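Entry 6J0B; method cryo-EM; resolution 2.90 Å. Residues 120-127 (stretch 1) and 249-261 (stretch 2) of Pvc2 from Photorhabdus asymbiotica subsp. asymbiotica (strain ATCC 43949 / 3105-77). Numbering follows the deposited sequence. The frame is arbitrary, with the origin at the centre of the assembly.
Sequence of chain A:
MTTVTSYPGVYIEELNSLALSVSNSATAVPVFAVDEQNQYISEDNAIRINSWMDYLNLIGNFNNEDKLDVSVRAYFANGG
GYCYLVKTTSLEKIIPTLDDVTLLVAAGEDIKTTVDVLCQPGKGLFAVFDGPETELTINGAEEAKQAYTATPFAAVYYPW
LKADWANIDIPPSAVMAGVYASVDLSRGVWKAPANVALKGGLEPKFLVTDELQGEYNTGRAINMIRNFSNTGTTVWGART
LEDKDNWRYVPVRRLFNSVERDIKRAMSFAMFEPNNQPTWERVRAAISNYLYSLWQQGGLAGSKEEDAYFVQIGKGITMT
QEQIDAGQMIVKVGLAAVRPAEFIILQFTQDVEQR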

ATOM      1  N   GLN A 120      61.151 -43.853   8.378  1.00 72.02           N
ATOM      2  CA  GLN A 120      61.454 -44.567   7.153  1.00 72.02           C
ATOM      3  C   GLN A 120      60.463 -44.136   6.078  1.00 72.02           C
ATOM      4  O   GLN A 120      59.443 -43.513   6.394  1.00 72.02           O
ATOM      5  N   PRO A 121      60.750 -44.400   4.795  1.00 68.80           N
ATOM      6  CA  PRO A 121      59.762 -44.067   3.752  1.00 68.80           C
ATOM      7  C   PRO A 121      58.452 -44.831   3.855  1.00 68.80           C
ATOM      8  O   PRO A 121      57.420 -44.330   3.392  1.00 68.80           O
ATOM      9  N   GLY A 122      58.453 -46.016   4.456  1.00 67.86           N
ATOM     10  CA  GLY A 122      57.231 -46.782   4.590  1.00 67.86           C
ATOM     11  C   GLY A 122      56.340 -46.322   5.726  1.00 67.86           C
ATOM     12  O   GLY A 122      55.121 -46.225   5.566  1.00 67.86           O
ATOM     13  N   LYS A 123      56.937 -46.038   6.878  1.00 66.21           N
ATOM     14  CA  LYS A 123      56.173 -45.678   8.063  1.00 66.21           C
ATOM     15  C   LYS A 123      55.674 -44.241   7.964  1.00 66.21           C
ATOM     16  O   LYS A 123      56.318 -43.374   7.368  1.00 66.21           O
ATOM     17  N   GLY A 124      54.511 -43.994   8.558  1.00 56.90           N
ATOM     18  CA  GLY A 124      53.831 -42.726   8.413  1.00 56.90           C
ATOM     19  C   GLY A 124      54.196 -41.658   9.418  1.00 56.90           C
ATOM     20  O   GLY A 124      53.403 -40.736   9.632  1.00 56.90           O
ATOM     21  N   LEU A 125      55.372 -41.735  10.028  1.00 54.05           N
ATOM     22  CA  LEU A 125      55.737 -40.815  11.095  1.00 54.05           C
ATOM     23  C   LEU A 125      56.381 -39.555  10.531  1.00 54.05           C
ATOM     24  O   LEU A 125      57.340 -39.627   9.759  1.00 54.05           O
ATOM     25  N   PHE A 126      55.846 -38.402  10.921  1.00 48.55           N
ATOM     26  CA  PHE A 126      56.459 -37.103  10.684  1.00 48.55           C
ATOM     27  C   PHE A 126      56.976 -36.585  12.018  1.00 48.55           C
ATOM     28  O   PHE A 126      56.339 -36.788  13.053  1.00 48.55           O
ATOM     29  N   ALA A 127      58.128 -35.919  12.007  1.00 49.45           N
ATOM     30  CA  ALA A 127      58.823 -35.588  13.249  1.00 49.45           C
ATOM     31  C   ALA A 127      59.218 -34.120  13.276  1.00 49.45           C
ATOM     32  O   ALA A 127      60.262 -33.749  12.739  1.00 49.45           O
ATOM     33  N   TYR A 249      58.302 -29.352   0.791  1.00 43.35           N
ATOM     34  CA  TYR A 249      57.348 -28.684   1.663  1.00 43.35           C
ATOM     35  C   TYR A 249      56.667 -29.673   2.599  1.00 43.35           C
ATOM     36  O   TYR A 249      56.373 -30.804   2.207  1.00 43.35           O
ATOM     37  N   VAL A 250      56.415 -29.247   3.837  1.00 40.65           N
ATOM     38  CA  VAL A 250      55.648 -30.066   4.779  1.00 40.65           C
ATOM     39  C   VAL A 250      54.171 -30.278   4.419  1.00 40.65           C
ATOM     40  O   VAL A 250      53.622 -31.267   4.916  1.00 40.65           O
ATOM     41  N   PRO A 251      53.450 -29.452   3.628  1.00 40.09           N
ATOM     42  CA  PRO A 251      52.113 -29.920   3.225  1.00 40.09           C
ATOM     43  C   PRO A 251      52.136 -31.064   2.232  1.00 40.09           C
ATOM     44  O   PRO A 251      51.184 -31.848   2.204  1.00 40.09           O
ATOM     45  N   VAL A 252      53.181 -31.191   1.417  1.00 40.80           N
ATOM     46  CA  VAL A 252      53.237 -32.290   0.459  1.00 40.80           C
ATOM     47  C   VAL A 252      53.650 -33.582   1.150  1.00 40.80           C
ATOM     48  O   VAL A 252      53.133 -34.659   0.838  1.00 40.80           O
ATOM     49  N   ARG A 253      54.570 -33.493   2.112  1.00 41.48           N
ATOM     50  CA  ARG A 253      55.007 -34.682   2.835  1.00 41.48           C
ATOM     51  C   ARG A 253      53.923 -35.186   3.777  1.00 41.48           C
ATOM     52  O   ARG A 253      53.724 -36.397   3.908  1.00 41.48           O
ATOM     53  N   ARG A 254      53.201 -34.277   4.431  1.00 39.98           N
ATOM     54  CA  ARG A 254      52.130 -34.688   5.330  1.00 39.98           C
ATOM     55  C   ARG A 254      50.872 -35.118   4.595  1.00 39.98           C
ATOM     56  O   ARG A 254      50.056 -35.835   5.178  1.00 39.98           O
ATOM     57  N   LEU A 255      50.684 -34.691   3.347  1.00 38.42           N
ATOM     58  CA  LEU A 255      49.575 -35.217   2.560  1.00 38.42           C
ATOM     59  C   LEU A 255      49.826 -36.669   2.189  1.00 38.42           C
ATOM     60  O   LEU A 255      48.939 -37.514   2.330  1.00 38.42           O
ATOM     61  N   PHE A 256      51.041 -36.977   1.733  1.00 38.60           N
ATOM     62  CA  PHE A 256      51.376 -38.344   1.358  1.00 38.60           C
ATOM     63  C   PHE A 256      51.404 -39.275   2.559  1.00 38.60           C
ATOM     64  O   PHE A 256      51.086 -40.457   2.419  1.00 38.60           O
ATOM     65  N   ASN A 257      51.772 -38.768   3.738  1.00 40.33           N
ATOM     66  CA  ASN A 257      51.679 -39.573   4.951  1.00 40.33           C
ATOM     67  C   ASN A 257      50.229 -39.850   5.317  1.00 40.33           C
ATOM     68  O   ASN A 257      49.906 -40.931   5.818  1.00 40.33           O
ATOM     69  N   SER A 258      49.342 -38.889   5.066  1.00 38.12           N
ATOM     70  CA  SER A 258      47.944 -39.046   5.450  1.00 38.12           C
ATOM     71  C   SER A 258      47.185 -39.917   4.462  1.00 38.12           C
ATOM     72  O   SER A 258      46.307 -40.691   4.857  1.00 38.12           O
ATOM     73  N   VAL A 259      47.489 -39.779   3.168  1.00 38.43           N
ATOM     74  CA  VAL A 259      46.802 -40.551   2.135  1.00 38.43           C
ATOM     75  C   VAL A 259      47.121 -42.029   2.276  1.00 38.43           C
ATOM     76  O   VAL A 259      46.229 -42.884   2.217  1.00 38.43           O
ATOM     77  N   GLU A 260      48.387 -42.349   2.526  1.00 41.54           N
ATOM     78  CA  GLU A 260      48.792 -43.745   2.573  1.00 41.54           C
ATOM     79  C   GLU A 260      48.339 -44.415   3.864  1.00 41.54           C
ATOM     80  O   GLU A 260      48.222 -45.642   3.924  1.00 41.54           O
ATOM     81  N   ARG A 261      48.045 -43.625   4.896  1.00 44.20           N
ATOM     82  CA  ARG A 261      47.435 -44.180   6.099  1.00 44.20           C
ATOM     83  C   ARG A 261      45.960 -44.498   5.869  1.00 44.20           C
ATOM     84  O   ARG A 261      45.445 -45.503   6.373  1.00 44.20           O
TER

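Side chains contribute little at the start of stretch 1. Q120 has no contact with the helix, and P121, G122 and K123 approach it through their backbone: P121 and K123 point their CA-to-CB bonds away, and the closest approach in this segment is G122 O to E260 OE2, 3.8 Å. E260 points toward the loop with chi1 p and chi2 t, but carbonyl and carboxylate oxygens are both acceptors, so their proximity is not a hydrogen bond.

G124 lies where the backbones come closest, its CA 5.2 Å from the CA of N257. N257 points in with chi1 m, placing its ND2 3.5 Å from G124 O; no hydrogen bond is assigned. Its OD1 accepts a weak hydrogen bond from R253 NH2 (2.9 Å, 124° at the hydrogen), which ties the two residues together one helical turn apart. L125 points away.

F126 is the main side-chain contact, burying 99 Å² against the helix. Its CA-to-CB bond points toward it, and chi1 t with chi2 at 90° sets the ring among four residues. R254 CG sits over one face, 4.2 Å from the ring centroid and 15° off the normal, a CH-pi contact. R253 CG lies at the edge, 3.7 Å from F126 CE1, and V250 CG1 packs 3.7 Å from F126 CZ. A127 makes no contact.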

ATOM      1  CB  GLN A 120      61.371 -46.083   7.397  1.00 72.02           C
ATOM      2  CG  GLN A 120      62.390 -46.588   8.402  1.00 72.02           C
ATOM      3  CD  GLN A 120      63.813 -46.238   8.011  1.00 72.02           C
ATOM      4  OE1 GLN A 120      64.222 -46.442   6.868  1.00 72.02           O
ATOM      5  NE2 GLN A 120      64.572 -45.703   8.958  1.00 72.02           N
ATOM      6  CB  PRO A 121      60.507 -44.404   2.454  1.00 68.80           C
ATOM      7  CG  PRO A 121      61.926 -44.190   2.787  1.00 68.80           C
ATOM      8  CD  PRO A 121      62.083 -44.643   4.207  1.00 68.80           C
ATOM      9  CB  LYS A 123      57.029 -45.863   9.312  1.00 66.21           C
ATOM     10  CG  LYS A 123      57.814 -47.162   9.305  1.00 66.21           C
ATOM     11  CD  LYS A 123      58.655 -47.316  10.554  1.00 66.21           C
ATOM     12  CE  LYS A 123      59.633 -48.470  10.424  1.00 66.21           C
ATOM     13  NZ  LYS A 123      60.621 -48.487  11.537  1.00 66.21           N
ATOM     14  CB  LEU A 125      56.691 -41.496  12.076  1.00 54.05           C
ATOM     15  CG  LEU A 125      56.110 -42.136  13.338  1.00 54.05           C
ATOM     16  CD1 LEU A 125      55.378 -41.100  14.157  1.00 54.05           C
ATOM     17  CD2 LEU A 125      55.198 -43.306  13.017  1.00 54.05           C
ATOM     18  CB  PHE A 126      55.447 -36.127  10.080  1.00 48.55           C
ATOM     19  CG  PHE A 126      56.063 -34.884   9.506  1.00 48.55           C
ATOM     20  CD1 PHE A 126      56.469 -34.846   8.184  1.00 48.55           C
ATOM     21  CD2 PHE A 126      56.217 -33.748  10.282  1.00 48.55           C
ATOM     22  CE1 PHE A 126      57.033 -33.706   7.655  1.00 48.55           C
ATOM     23  CE2 PHE A 126      56.780 -32.608   9.756  1.00 48.55           C
ATOM     24  CZ  PHE A 126      57.187 -32.589   8.443  1.00 48.55           C
ATOM     25  CB  ALA A 127      60.058 -36.466  13.427  1.00 49.45           C
ATOM     26  CB  TYR A 249      56.295 -27.947   0.837  1.00 43.35           C
ATOM     27  CG  TYR A 249      56.869 -26.897  -0.076  1.00 43.35           C
ATOM     28  CD1 TYR A 249      57.254 -25.661   0.416  1.00 43.35           C
ATOM     29  CD2 TYR A 249      57.022 -27.141  -1.433  1.00 43.35           C
ATOM     30  CE1 TYR A 249      57.779 -24.700  -0.410  1.00 43.35           C
ATOM     31  CE2 TYR A 249      57.547 -26.184  -2.271  1.00 43.35           C
ATOM     32  CZ  TYR A 249      57.923 -24.965  -1.753  1.00 43.35           C
ATOM     33  OH  TYR A 249      58.446 -24.004  -2.585  1.00 43.35           O
ATOM     34  CB  VAL A 250      55.766 -29.564   6.240  1.00 40.65           C
ATOM     35  CG1 VAL A 250      57.198 -29.313   6.644  1.00 40.65           C
ATOM     36  CG2 VAL A 250      54.932 -28.354   6.537  1.00 40.65           C
ATOM     37  CB  PRO A 251      51.465 -28.669   2.619  1.00 40.09           C
ATOM     38  CG  PRO A 251      52.564 -27.867   2.184  1.00 40.09           C
ATOM     39  CD  PRO A 251      53.557 -28.021   3.264  1.00 40.09           C
ATOM     40  CB  VAL A 252      54.184 -31.928  -0.697  1.00 40.80           C
ATOM     41  CG1 VAL A 252      54.167 -32.999  -1.769  1.00 40.80           C
ATOM     42  CG2 VAL A 252      53.793 -30.592  -1.288  1.00 40.80           C
ATOM     43  CB  ARG A 253      56.294 -34.380   3.599  1.00 41.48           C
ATOM     44  CG  ARG A 253      56.848 -35.527   4.424  1.00 41.48           C
ATOM     45  CD  ARG A 253      57.401 -36.646   3.562  1.00 41.48           C
ATOM     46  NE  ARG A 253      56.432 -37.716   3.362  1.00 41.48           N
ATOM     47  CZ  ARG A 253      56.678 -38.829   2.683  1.00 41.48           C
ATOM     48  NH1 ARG A 253      57.870 -39.025   2.140  1.00 41.48           N
ATOM     49  NH2 ARG A 253      55.736 -39.749   2.549  1.00 41.48           N
ATOM     50  CB  ARG A 254      51.782 -33.566   6.303  1.00 39.98           C
ATOM     51  CG  ARG A 254      52.763 -33.427   7.440  1.00 39.98           C
ATOM     52  CD  ARG A 254      52.414 -32.254   8.332  1.00 39.98           C
ATOM     53  NE  ARG A 254      50.980 -32.131   8.568  1.00 39.98           N
ATOM     54  CZ  ARG A 254      50.306 -32.831   9.472  1.00 39.98           C
ATOM     55  NH1 ARG A 254      49.008 -32.645   9.621  1.00 39.98           N
ATOM     56  NH2 ARG A 254      50.926 -33.726  10.223  1.00 39.98           N
ATOM     57  CB  LEU A 255      49.361 -34.384   1.300  1.00 38.42           C
ATOM     58  CG  LEU A 255      48.283 -34.913   0.357  1.00 38.42           C
ATOM     59  CD1 LEU A 255      46.912 -34.751   0.974  1.00 38.42           C
ATOM     60  CD2 LEU A 255      48.346 -34.222  -0.982  1.00 38.42           C
ATOM     61  CB  PHE A 256      52.718 -38.377   0.638  1.00 38.60           C
ATOM     62  CG  PHE A 256      52.602 -38.245  -0.843  1.00 38.60           C
ATOM     63  CD1 PHE A 256      52.760 -39.347  -1.660  1.00 38.60           C
ATOM     64  CD2 PHE A 256      52.314 -37.020  -1.418  1.00 38.60           C
ATOM     65  CE1 PHE A 256      52.647 -39.230  -3.026  1.00 38.60           C
ATOM     66  CE2 PHE A 256      52.198 -36.895  -2.783  1.00 38.60           C
ATOM     67  CZ  PHE A 256      52.366 -38.002  -3.587  1.00 38.60           C
ATOM     68  CB  ASN A 257      52.385 -38.871   6.107  1.00 40.33           C
ATOM     69  CG  ASN A 257      53.875 -39.076   6.091  1.00 40.33           C
ATOM     70  OD1 ASN A 257      54.420 -39.669   5.165  1.00 40.33           O
ATOM     71  ND2 ASN A 257      54.548 -38.583   7.118  1.00 40.33           N
ATOM     72  CB  SER A 258      47.278 -37.680   5.563  1.00 38.12           C
ATOM     73  OG  SER A 258      45.890 -37.787   5.317  1.00 38.12           O
ATOM     74  CB  VAL A 259      47.182 -40.022   0.738  1.00 38.43           C
ATOM     75  CG1 VAL A 259      46.768 -40.990  -0.350  1.00 38.43           C
ATOM     76  CG2 VAL A 259      46.536 -38.694   0.498  1.00 38.43           C
ATOM     77  CB  GLU A 260      50.300 -43.843   2.387  1.00 41.54           C
ATOM     78  CG  GLU A 260      51.166 -43.466   3.563  1.00 41.54           C
ATOM     79  CD  GLU A 260      52.591 -43.155   3.130  1.00 41.54           C
ATOM     80  OE1 GLU A 260      52.809 -42.945   1.917  1.00 41.54           O
ATOM     81  OE2 GLU A 260      53.493 -43.121   3.993  1.00 41.54           O
ATOM     82  CB  ARG A 261      47.627 -43.209   7.265  1.00 44.20           C
ATOM     83  CG  ARG A 261      46.600 -43.311   8.368  1.00 44.20           C
ATOM     84  CD  ARG A 261      46.990 -42.522   9.591  1.00 44.20           C
ATOM     85  NE  ARG A 261      45.813 -41.971  10.252  1.00 44.20           N
ATOM     86  CZ  ARG A 261      45.740 -41.722  11.553  1.00 44.20           C
ATOM     87  NH1 ARG A 261      44.634 -41.215  12.077  1.00 44.20           N
ATOM     88  NH2 ARG A 261      46.767 -41.998  12.335  1.00 44.20           N
TER